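Local structure of amino acid ABC transporter, periplasmic amino acid-binding protein, putative (Streptococcus pneumoniae, 4I62) at residues 237-240 and 241-245. The protein binds L-arginine and probably delivers it to an ABC transporter for uptake, as a putative membrane-anchored lipoprotein. Sequence-based numbering, arbitrary orientation.
Sequences ELKE and AVDKT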
ATOM      1  N   GLU A 237      11.450  20.387   7.485  1.00 11.62           N
ATOM      2  CA  GLU A 237      10.206  21.128   7.682  1.00 11.26           C
ATOM      3  C   GLU A 237       8.999  20.464   7.019  1.00 11.32           C
ATOM      4  O   GLU A 237       7.866  20.559   7.542  1.00 11.63           O
ATOM      5  CB  GLU A 237      10.348  22.590   7.268  1.00 12.54           C
ATOM      6  CG  GLU A 237      11.266  23.329   8.202  1.00 14.67           C
ATOM      7  CD  GLU A 237      11.467  24.778   7.833  1.00 18.25           C
ATOM      8  OE1 GLU A 237      11.033  25.185   6.708  1.00 20.92           O
ATOM      9  OE2 GLU A 237      12.104  25.452   8.668  1.00 16.94           O
ATOM     10  N   LEU A 238       9.224  19.817   5.880  1.00 10.82           N
ATOM     11  CA  LEU A 238       8.162  19.043   5.258  1.00 10.95           C
ATOM     12  C   LEU A 238       7.762  17.871   6.163  1.00 10.38           C
ATOM     13  O   LEU A 238       6.552  17.626   6.399  1.00 11.02           O
ATOM     14  CB  LEU A 238       8.599  18.534   3.870  1.00 11.45           C
ATOM     15  CG  LEU A 238       7.566  17.716   3.094  1.00 11.41           C
ATOM     16  CD1 LEU A 238       6.237  18.412   2.949  1.00 12.93           C
ATOM     17  CD2 LEU A 238       8.152  17.349   1.750  1.00 12.22           C
ATOM     18  N   LYS A 239       8.752  17.187   6.727  1.00  9.40           N
ATOM     19  CA  LYS A 239       8.483  16.106   7.679  0.58  9.56           C
ATOM     20  C   LYS A 239       7.660  16.630   8.858  1.00  9.38           C
ATOM     21  O   LYS A 239       6.729  15.964   9.336  1.00  9.78           O
ATOM     22  CB  LYS A 239       9.790  15.423   8.150  0.58 10.40           C
ATOM     23  CG  LYS A 239       9.592  14.300   9.208  0.58 10.99           C
ATOM     24  CD  LYS A 239      10.853  13.456   9.459  0.58 12.38           C
ATOM     25  CE  LYS A 239      10.764  12.632  10.760  0.58 12.58           C
ATOM     26  NZ  LYS A 239       9.548  11.745  10.895  0.58 11.98           N
ATOM     27  N   GLU A 240       8.005  17.820   9.365  1.00 10.20           N
ATOM     28  CA  GLU A 240       7.224  18.408  10.473  1.00 10.40           C
ATOM     29  C   GLU A 240       5.744  18.564  10.111  1.00 10.50           C
ATOM     30  O   GLU A 240       4.842  18.245  10.923  1.00 11.30           O
ATOM     31  CB  GLU A 240       7.807  19.756  10.908  1.00 12.51           C
ATOM     32  CG  GLU A 240       6.847  20.486  11.871  1.00 14.67           C
ATOM     33  CD  GLU A 240       7.356  21.831  12.319  1.00 17.93           C
ATOM     34  OE1 GLU A 240       8.363  22.315  11.751  1.00 21.88           O
ATOM     35  OE2 GLU A 240       6.756  22.404  13.253  1.00 21.26           O
ATOM     36  N   ALA A 241       5.489  19.141   8.947  1.00 10.78           N
ATOM     37  CA  ALA A 241       4.121  19.330   8.531  1.00 12.33           C
ATOM     38  C   ALA A 241       3.369  18.016   8.404  1.00 10.89           C
ATOM     39  O   ALA A 241       2.200  17.926   8.832  1.00 11.44           O
ATOM     40  CB  ALA A 241       4.061  20.123   7.232  1.00 14.24           C
ATOM     41  N   VAL A 242       4.018  17.027   7.810  1.00  9.85           N
ATOM     42  CA  VAL A 242       3.400  15.731   7.672  1.00  9.53           C
ATOM     43  C   VAL A 242       3.142  15.114   9.042  1.00  9.08           C
ATOM     44  O   VAL A 242       2.046  14.574   9.301  1.00  9.75           O
ATOM     45  CB  VAL A 242       4.280  14.827   6.776  1.00  9.27           C
ATOM     46  CG1 VAL A 242       3.719  13.441   6.759  1.00 10.73           C
ATOM     47  CG2 VAL A 242       4.350  15.362   5.358  1.00 10.60           C
ATOM     48  N   ASP A 243       4.133  15.165   9.919  1.00  8.55           N
ATOM     49  CA  ASP A 243       3.983  14.544  11.247  1.00  9.06           C
ATOM     50  C   ASP A 243       2.963  15.264  12.124  1.00  8.97           C
ATOM     51  O   ASP A 243       2.267  14.608  12.891  1.00  9.58           O
ATOM     52  CB  ASP A 243       5.348  14.449  11.935  1.00  9.42           C
ATOM     53  CG  ASP A 243       6.191  13.317  11.358  1.00  9.83           C
ATOM     54  OD1 ASP A 243       5.685  12.562  10.487  1.00 11.98           O
ATOM     55  OD2 ASP A 243       7.330  13.133  11.765  1.00 12.15           O
ATOM     56  N   LYS A 244       2.872  16.595  12.026  1.00  9.34           N
ATOM     57  CA  LYS A 244       1.825  17.323  12.737  0.56 10.61           C
ATOM     58  C   LYS A 244       0.449  16.810  12.306  1.00  9.49           C
ATOM     59  O   LYS A 244      -0.454  16.658  13.118  1.00 10.38           O
ATOM     60  CB  LYS A 244       1.948  18.822  12.440  0.56 12.69           C
ATOM     61  CG  LYS A 244       0.825  19.667  13.003  0.56 17.45           C
ATOM     62  CD  LYS A 244       0.977  21.114  12.552  0.56 23.06           C
ATOM     63  CE  LYS A 244       0.018  22.046  13.272  0.56 25.32           C
ATOM     64  NZ  LYS A 244      -1.389  21.578  13.213  0.56 29.39           N
ATOM     65  N   THR A 245       0.299  16.577  11.004  1.00 10.20           N
ATOM     66  CA  THR A 245      -0.967  16.107  10.450  1.00  9.81           C
ATOM     67  C   THR A 245      -1.300  14.685  10.903  1.00  9.73           C
ATOM     68  O   THR A 245      -2.424  14.413  11.338  1.00 10.46           O
ATOM     69  CB  THR A 245      -0.961  16.220   8.905  1.00 10.94           C
ATOM     70  OG1 THR A 245      -0.644  17.546   8.516  1.00 13.19           O
ATOM     71  CG2 THR A 245      -2.303  15.835   8.312  1.00 12.95           C
TER
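Lys239 and Asp243 form a salt bridge one helical turn apart. Lys239 NZ donates to Asp243 OD2 at 2.8 Å and meets the syn lone pair of that oxygen. The lysine chain runs extended as far as CE and then bends at its last torsion (chi4 54°), which turns the ammonium group onto the carboxylate. Lys239 CG also lies 3.6 Å from Asp243 OD2, so aliphatic and charged parts of the lysine both border this oxygen. Two conformers of Lys239 are deposited, and this pairing describes one of them.

On the buried side, Leu238 CD1 and Val242 CG2 touch loosely at 4.3 Å. The same methyl of Val242 sits closer to the backbone, 3.3 Å from Leu238 O. Further along, Thr245 OG1 turns back to Ala241 O at 2.9 Å. That carbonyl also accepts from Thr245 N, and the two donors approach from opposite faces of its plane. The hydroxyl thus spends its proton within the helix.

The backbone follows the regular i to i+4 pattern, as in Val242 N to Leu238 O at 3.0 Å.

Each bridge partner has a second bond to backbone: Lys239 NZ to Phe121 O, and Asp243 OD1 from Thr123 N. The carboxylate is thus held through both oxygens.

This i, i+4 lysine-aspartate bridge ties amphipathic helix 236-251 to the backbone at Phe121 and Thr123, while the buried face packs on strand 226-232 and helix 67-79 of a type II periplasmic binding protein fold.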